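Sugar-binding transcriptional regulator, LacI family (Enterococcus faecalis, PDB 3CS3) is probably a sugar-responsive transcriptional repressor that binds DNA through a LacI-type headpiece and senses its ligand with a periplasmic-binding-protein-like domain. Local coordinates at residues 28-31 with 32-36; 142-146 with 147-151; 190-193 with 194-198. All coordinates share one frame; numbering follows the deposited sequence.

Contact 1: residues 28-31 with 32-36; sequences EGIK and KGLAL
The flat groups that meet here are backbone peptides: the carbonyl O of Ile30 takes the N-H of Leu34, with Leu34 N at 2.9 Å from Ile30 O, while Leu34 CG packs against the same O at 3.3 Å. Lys32 N donates to Glu28 O at 3.1 Å, and Gly33 N reaches Gly29 O in much the same way. One residue further on, Ala35 N binds Lys31 O at 2.9 Å, and the methyl CB of Ala35 rests against that Lys31 O at 3.4 Å. These i to i+4 bonds belong to the last turns of helix 23-35, the connecting helix of the beta-alpha-beta unit formed with strands 10-15 and 40-45. On its buried side Ile30 and Leu34 lie alongside each other, one turn apart. In Ile30 a chi1 of -64° sets CG1 beside the backbone N and leaves CG2 anti to it, beside the carbonyl carbon, where Ile30 CG2 touches Leu34 CD1 at 3.7 Å. Both side chains also pack on Met41; Ile30 adds Val13, and Leu34 adds Ile11 and, from helix 232-247, Ala240 and Ile243.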
loop_
_atom_site.group_PDB
_atom_site.type_symbol
_atom_site.label_atom_id
_atom_site.label_comp_id
_atom_site.label_asym_id
_atom_site.label_seq_id
_atom_site.Cartn_x
_atom_site.Cartn_y
_atom_site.Cartn_z
ATOM N N GLU A 28 -4.650 5.985 8.092
ATOM C CA GLU A 28 -4.455 7.366 8.548
ATOM C C GLU A 28 -5.634 7.839 9.385
ATOM O O GLU A 28 -5.478 8.594 10.340
ATOM C CB GLU A 28 -4.285 8.312 7.354
ATOM C CG GLU A 28 -2.854 8.487 6.857
ATOM C CD GLU A 28 -2.734 9.536 5.751
ATOM O OE1 GLU A 28 -3.572 10.469 5.704
ATOM O OE2 GLU A 28 -1.794 9.428 4.932
ATOM N N GLY A 29 -6.826 7.402 8.986
ATOM C CA GLY A 29 -8.052 7.712 9.704
ATOM C C GLY A 29 -8.136 6.986 11.033
ATOM O O GLY A 29 -8.582 7.566 12.030
ATOM N N ILE A 30 -7.724 5.715 11.040
ATOM C CA ILE A 30 -7.610 4.929 12.275
ATOM C C ILE A 30 -6.624 5.609 13.238
ATOM O O ILE A 30 -6.982 5.895 14.388
ATOM C CB ILE A 30 -7.211 3.445 12.005
ATOM C CG1 ILE A 30 -8.306 2.716 11.213
ATOM C CG2 ILE A 30 -6.995 2.700 13.304
ATOM C CD1 ILE A 30 -7.975 1.264 10.845
ATOM N N LYS A 31 -5.419 5.899 12.740
ATOM C CA LYS A 31 -4.371 6.600 13.498
ATOM C C LYS A 31 -4.837 7.891 14.165
ATOM O O LYS A 31 -4.599 8.085 15.357
ATOM C CB LYS A 31 -3.180 6.922 12.598
ATOM C CG LYS A 31 -1.972 6.030 12.794
ATOM C CD LYS A 31 -0.858 6.349 11.788
ATOM C CE LYS A 31 -0.420 7.823 11.826
ATOM N NZ LYS A 31 0.408 8.170 13.016
ATOM N N LYS A 32 -5.501 8.748 13.387
ATOM C CA LYS A 32 -5.961 10.050 13.866
ATOM C C LYS A 32 -7.054 9.902 14.920
ATOM O O LYS A 32 -7.079 10.654 15.901
ATOM C CB LYS A 32 -6.448 10.921 12.699
ATOM C CG LYS A 32 -6.372 12.436 12.948
ATOM C CD LYS A 32 -7.685 13.018 13.479
ATOM C CE LYS A 32 -7.568 14.513 13.784
ATOM N NZ LYS A 32 -6.798 14.796 15.031
ATOM N N GLY A 33 -7.943 8.933 14.725
ATOM C CA GLY A 33 -9.026 8.679 15.663
ATOM C C GLY A 33 -8.529 8.099 16.974
ATOM O O GLY A 33 -9.048 8.426 18.043
ATOM N N LEU A 34 -7.515 7.244 16.886
ATOM C CA LEU A 34 -6.928 6.610 18.063
ATOM C C LEU A 34 -6.037 7.555 18.871
ATOM O O LEU A 34 -6.016 7.471 20.100
ATOM C CB LEU A 34 -6.150 5.350 17.672
ATOM C CG LEU A 34 -6.943 4.131 17.184
ATOM C CD1 LEU A 34 -5.990 2.997 16.858
ATOM C CD2 LEU A 34 -7.960 3.691 18.220
ATOM N N ALA A 35 -5.319 8.449 18.185
ATOM C CA ALA A 35 -4.407 9.400 18.833
ATOM C C ALA A 35 -5.119 10.358 19.785
ATOM O O ALA A 35 -4.547 10.755 20.801
ATOM C CB ALA A 35 -3.606 10.180 17.802
ATOM N N LEU A 36 -6.363 10.708 19.457
ATOM C CA LEU A 36 -7.203 11.569 20.304
ATOM C C LEU A 36 -7.470 10.960 21.678
ATOM O O LEU A 36 -7.677 11.681 22.654
ATOM C CB LEU A 36 -8.537 11.876 19.616
ATOM C CG LEU A 36 -8.515 12.698 18.324
ATOM C CD1 LEU A 36 -9.875 12.648 17.641
ATOM C CD2 LEU A 36 -8.089 14.139 18.586
#

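Contact 2: residues 142-146 with 147-151; sequences RELTR and FGIPY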
loop_
_atom_site.group_PDB
_atom_site.type_symbol
_atom_site.label_atom_id
_atom_site.label_comp_id
_atom_site.label_asym_id
_atom_site.label_seq_id
_atom_site.Cartn_x
_atom_site.Cartn_y
_atom_site.Cartn_z
ATOM N N ARG A 142 -29.696 -9.314 -8.704
ATOM C CA ARG A 142 -31.106 -8.932 -8.540
ATOM C C ARG A 142 -31.544 -7.832 -9.515
ATOM O O ARG A 142 -32.591 -7.950 -10.159
ATOM C CB ARG A 142 -31.389 -8.503 -7.094
ATOM C CG ARG A 142 -32.781 -7.916 -6.847
ATOM C CD ARG A 142 -32.933 -7.369 -5.429
ATOM N NE ARG A 142 -32.286 -6.068 -5.241
ATOM C CZ ARG A 142 -32.178 -5.434 -4.070
ATOM N NH1 ARG A 142 -31.574 -4.256 -4.010
ATOM N NH2 ARG A 142 -32.666 -5.971 -2.957
ATOM N N GLU A 143 -30.738 -6.777 -9.631
ATOM C CA GLU A 143 -31.071 -5.660 -10.516
ATOM C C GLU A 143 -30.903 -5.995 -11.997
ATOM O O GLU A 143 -31.646 -5.482 -12.831
ATOM C CB GLU A 143 -30.264 -4.412 -10.163
ATOM C CG GLU A 143 -30.583 -3.801 -8.800
ATOM C CD GLU A 143 -31.978 -3.202 -8.716
ATOM O OE1 GLU A 143 -32.423 -2.555 -9.691
ATOM O OE2 GLU A 143 -32.624 -3.368 -7.662
ATOM N N LEU A 144 -29.932 -6.846 -12.318
ATOM C CA LEU A 144 -29.721 -7.267 -13.703
ATOM C C LEU A 144 -30.864 -8.160 -14.185
ATOM O O LEU A 144 -31.329 -8.017 -15.315
ATOM C CB LEU A 144 -28.360 -7.953 -13.883
ATOM C CG LEU A 144 -27.132 -7.032 -13.815
ATOM C CD1 LEU A 144 -25.853 -7.837 -13.832
ATOM C CD2 LEU A 144 -27.110 -5.959 -14.903
ATOM N N THR A 145 -31.308 -9.060 -13.309
ATOM C CA THR A 145 -32.491 -9.890 -13.531
ATOM C C THR A 145 -33.735 -9.016 -13.736
ATOM O O THR A 145 -34.462 -9.182 -14.719
ATOM C CB THR A 145 -32.699 -10.863 -12.343
ATOM O OG1 THR A 145 -31.518 -11.660 -12.177
ATOM C CG2 THR A 145 -33.906 -11.778 -12.557
ATOM N N ARG A 146 -33.939 -8.069 -12.819
ATOM C CA ARG A 146 -35.055 -7.118 -12.851
ATOM C C ARG A 146 -35.186 -6.403 -14.192
ATOM O O ARG A 146 -36.298 -6.210 -14.691
ATOM C CB ARG A 146 -34.903 -6.097 -11.714
ATOM C CG ARG A 146 -36.025 -5.061 -11.593
ATOM C CD ARG A 146 -35.962 -4.342 -10.252
ATOM N NE ARG A 146 -36.580 -5.132 -9.187
ATOM C CZ ARG A 146 -36.110 -5.231 -7.945
ATOM N NH1 ARG A 146 -34.997 -4.607 -7.591
ATOM N NH2 ARG A 146 -36.753 -5.973 -7.056
ATOM N N PHE A 147 -34.052 -6.031 -14.783
ATOM C CA PHE A 147 -34.055 -5.294 -16.044
ATOM C C PHE A 147 -33.759 -6.165 -17.273
ATOM O O PHE A 147 -33.590 -5.651 -18.376
ATOM C CB PHE A 147 -33.129 -4.072 -15.956
ATOM C CG PHE A 147 -33.657 -2.995 -15.059
ATOM C CD1 PHE A 147 -34.572 -2.063 -15.537
ATOM C CD2 PHE A 147 -33.267 -2.929 -13.723
ATOM C CE1 PHE A 147 -35.084 -1.071 -14.704
ATOM C CE2 PHE A 147 -33.769 -1.946 -12.878
ATOM C CZ PHE A 147 -34.680 -1.011 -13.372
ATOM N N GLY A 148 -33.721 -7.479 -17.072
ATOM C CA GLY A 148 -33.603 -8.433 -18.172
ATOM C C GLY A 148 -32.230 -8.501 -18.810
ATOM O O GLY A 148 -32.105 -8.888 -19.974
ATOM N N ILE A 149 -31.204 -8.128 -18.045
ATOM C CA ILE A 149 -29.822 -8.135 -18.528
ATOM C C ILE A 149 -29.112 -9.398 -18.052
ATOM O O ILE A 149 -29.073 -9.671 -16.852
ATOM C CB ILE A 149 -29.037 -6.866 -18.091
ATOM C CG1 ILE A 149 -29.722 -5.605 -18.616
ATOM C CG2 ILE A 149 -27.587 -6.916 -18.586
ATOM C CD1 ILE A 149 -29.302 -4.326 -17.905
ATOM N N PRO A 150 -28.589 -10.195 -19.008
ATOM C CA PRO A 150 -27.764 -11.363 -18.722
ATOM C C PRO A 150 -26.462 -11.003 -18.017
ATOM O O PRO A 150 -25.965 -9.877 -18.151
ATOM C CB PRO A 150 -27.435 -11.932 -20.112
ATOM C CG PRO A 150 -28.331 -11.293 -21.041
ATOM C CD PRO A 150 -28.817 -10.018 -20.450
ATOM N N TYR A 151 -25.914 -11.968 -17.288
ATOM C CA TYR A 151 -24.655 -11.781 -16.598
ATOM C C TYR A 151 -23.835 -13.063 -16.508
ATOM O O TYR A 151 -24.375 -14.168 -16.562
ATOM C CB TYR A 151 -24.868 -11.165 -15.199
ATOM C CG TYR A 151 -25.637 -12.017 -14.195
ATOM C CD1 TYR A 151 -26.965 -11.729 -13.880
ATOM C CD2 TYR A 151 -25.027 -13.091 -13.542
ATOM C CE1 TYR A 151 -27.667 -12.494 -12.949
ATOM C CE2 TYR A 151 -25.722 -13.867 -12.626
ATOM C CZ TYR A 151 -27.039 -13.568 -12.335
ATOM O OH TYR A 151 -27.714 -14.335 -11.411
#
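A Schellman motif ends helix 131-146 here and turns the chain toward strand 151-155, with Gly148, at positive phi (74°), as its C-prime residue. Its two bonds are Ile149 N to Leu144 O at 2.7 Å and Gly148 N to Thr145 O at 3.0 Å; in the second the donor stands well above the carbonyl plane. The hydrophobic contact that usually accompanies the motif is present as well: Leu144 CD2 lies obliquely against CB of Ile149 at 3.8 Å. The other methyl of Leu144, CD1, meets Tyr151 CB at 3.7 Å, so this one leucine ties the helix end to both the turn and the start of the strand. Val121 and Ile110 close over the same leucine. On the outer side, Phe147 N still makes a helical bond to Glu143 O, and that same O sits at the edge of the Phe147 ring, in its plane, 3.2 Å from CD2. The Glu143 chain bends at chi2 (-67°), which brings Glu143 OE1 to 3.5 Å from Phe147 CE2, the carboxylate turned 45° from the ring. A salt-bridge network gathers at Glu143 OE2: Arg146 NH1 lies 2.7 Å from Glu143 OE2, a salt bridge whose hydrogen bond is weak, and Arg142 NE is a longer partner. Thr145 OG1, hydrogen-bonded back to Thr141 O, faces the edge of the tyrosine ring, 4.0 Å from Tyr151 CE1.

Contact 3: residues 190-193 with 194-198; sequences IGVY and KYVAE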
loop_
_atom_site.group_PDB
_atom_site.type_symbol
_atom_site.label_atom_id
_atom_site.label_comp_id
_atom_site.label_asym_id
_atom_site.label_seq_id
_atom_site.Cartn_x
_atom_site.Cartn_y
_atom_site.Cartn_z
ATOM N N ILE A 190 -7.754 -2.505 -12.375
ATOM C CA ILE A 190 -6.403 -2.137 -12.831
ATOM C C ILE A 190 -5.714 -3.330 -13.501
ATOM O O ILE A 190 -5.035 -3.169 -14.516
ATOM C CB ILE A 190 -5.530 -1.528 -11.687
ATOM C CG1 ILE A 190 -6.092 -0.174 -11.220
ATOM C CG2 ILE A 190 -4.050 -1.384 -12.104
ATOM C CD1 ILE A 190 -6.221 0.900 -12.306
ATOM N N GLY A 191 -5.921 -4.521 -12.941
ATOM C CA GLY A 191 -5.510 -5.779 -13.573
ATOM C C GLY A 191 -6.083 -5.973 -14.968
ATOM O O GLY A 191 -5.397 -6.481 -15.852
ATOM N N VAL A 192 -7.335 -5.560 -15.160
ATOM C CA VAL A 192 -7.974 -5.597 -16.478
ATOM C C VAL A 192 -7.292 -4.612 -17.435
ATOM O O VAL A 192 -6.993 -4.979 -18.571
ATOM C CB VAL A 192 -9.521 -5.370 -16.397
ATOM C CG1 VAL A 192 -10.154 -5.296 -17.785
ATOM C CG2 VAL A 192 -10.181 -6.479 -15.587
ATOM N N TYR A 193 -7.029 -3.388 -16.960
ATOM C CA TYR A 193 -6.248 -2.387 -17.710
ATOM C C TYR A 193 -4.904 -2.939 -18.192
ATOM O O TYR A 193 -4.531 -2.737 -19.349
ATOM C CB TYR A 193 -5.977 -1.148 -16.859
ATOM C CG TYR A 193 -7.038 -0.080 -16.888
ATOM C CD1 TYR A 193 -8.258 -0.257 -16.238
ATOM C CD2 TYR A 193 -6.809 1.126 -17.536
ATOM C CE1 TYR A 193 -9.231 0.735 -16.251
ATOM C CE2 TYR A 193 -7.772 2.127 -17.555
ATOM C CZ TYR A 193 -8.981 1.922 -16.910
ATOM O OH TYR A 193 -9.938 2.907 -16.921
ATOM N N LYS A 194 -4.197 -3.632 -17.298
ATOM C CA LYS A 194 -2.900 -4.246 -17.606
ATOM C C LYS A 194 -2.937 -5.164 -18.826
ATOM O O LYS A 194 -2.126 -5.006 -19.740
ATOM C CB LYS A 194 -2.349 -5.010 -16.397
ATOM C CG LYS A 194 -1.162 -4.353 -15.708
ATOM C CD LYS A 194 -1.564 -3.277 -14.704
ATOM C CE LYS A 194 -0.321 -2.663 -14.061
ATOM N NZ LYS A 194 -0.579 -2.080 -12.717
ATOM N N TYR A 195 -3.885 -6.101 -18.841
ATOM C CA TYR A 195 -4.013 -7.052 -19.945
ATOM C C TYR A 195 -4.483 -6.407 -21.248
ATOM O O TYR A 195 -4.024 -6.786 -22.326
ATOM C CB TYR A 195 -4.930 -8.225 -19.570
ATOM C CG TYR A 195 -4.981 -9.304 -20.632
ATOM C CD1 TYR A 195 -6.031 -9.361 -21.548
ATOM C CD2 TYR A 195 -3.966 -10.250 -20.736
ATOM C CE1 TYR A 195 -6.071 -10.337 -22.533
ATOM C CE2 TYR A 195 -3.996 -11.229 -21.718
ATOM C CZ TYR A 195 -5.052 -11.268 -22.610
ATOM O OH TYR A 195 -5.090 -12.239 -23.582
ATOM N N VAL A 196 -5.390 -5.437 -21.144
ATOM C CA VAL A 196 -5.931 -4.737 -22.318
ATOM C C VAL A 196 -4.857 -3.870 -23.000
ATOM O O VAL A 196 -4.884 -3.673 -24.220
ATOM C CB VAL A 196 -7.228 -3.951 -21.958
ATOM C CG1 VAL A 196 -7.664 -3.009 -23.073
ATOM C CG2 VAL A 196 -8.354 -4.925 -21.650
ATOM N N ALA A 197 -3.888 -3.408 -22.209
ATOM C CA ALA A 197 -2.712 -2.704 -22.721
ATOM C C ALA A 197 -1.814 -3.609 -23.578
ATOM O O ALA A 197 -1.034 -3.119 -24.394
ATOM C CB ALA A 197 -1.916 -2.091 -21.573
ATOM N N GLU A 198 -1.939 -4.922 -23.395
ATOM C CA GLU A 198 -1.218 -5.902 -24.206
ATOM C C GLU A 198 -2.056 -6.428 -25.381
ATOM O O GLU A 198 -1.676 -7.405 -26.032
ATOM C CB GLU A 198 -0.753 -7.075 -23.335
ATOM C CG GLU A 198 0.232 -6.702 -22.231
ATOM C CD GLU A 198 0.487 -7.843 -21.255
ATOM O OE1 GLU A 198 1.002 -7.577 -20.146
ATOM O OE2 GLU A 198 0.173 -9.008 -21.590
#
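Lys194 leans back along its own helix onto Ile190. Its CB starts against the carbonyl O of Gly191, at 3.4 Å. From there the chain bends at chi2 (83°), which swings the outer half toward the preceding turn: CG makes the corner, and CD comes down on Ile190 O at 3.5 Å, the same oxygen that accepts the N-H of Lys194, with Lys194 N at 2.9 Å from Ile190 O. Beyond CD the chain is extended, and CE carries NZ past the isoleucine to lie 3.6 Å from Ile190 CG2. The two side chains cross at a slant, with Lys194 CD and NZ both near the isoleucine's CG2 methyl. The ammonium end is held by charge: NZ forms a salt bridge with Glu160 OE2 and another with Glu216 OE2 of the second subunit, so this lysine links helix 186-196 to helix 160-170 of its own chain and to the second subunit. The helix is the crossover of a beta-alpha-beta unit between the parallel strands 179-183 and 207-210, as expected of the periplasmic-binding-protein-like domain. Its sheet-facing side carries Val192 and Val196, which pack on Ile207 of the strand. Val196 N donates to Val192 O at 3.1 Å, and Val196 CG2 sits beside the same Val192 O at 3.4 Å; between the valines themselves, Val192 CG1 to Val196 CG2 is a looser 4.3 Å. The bond from Tyr195 N to Gly191 O is weak. The Tyr195 ring leads away from the preceding turn to meet Tyr164 edge-to-face, whereas Tyr193 is buried against Leu225 and Ile209 with its OH hydrogen-bonded to Pro223 O. The backbone O of Tyr193 accepts Ala197 N at 3.0 Å and has Ala197 CB against it.

In the fold
All three contacts are local, within one helix or at its end, and none touches another. Contacts 1 and 3 sit on crossover helices of two different beta-alpha-beta units, one beside each sheet, with centres 35 Å apart; contact 3 is the more buried, while contact 1 is half buried, half exposed. Contact 2, on the far side of the chain's centre from contact 1, shares the four-stranded sheet's domain with contact 3 and is the one with a Schellman motif. The chemistry follows: contact 1 pairs aliphatic side chains on one side of a helix whose lysines are exposed, contact 2 joins a buried leucine and isoleucine to an ion network on the exposed side, and contact 3 reaches the second subunit through a lysine.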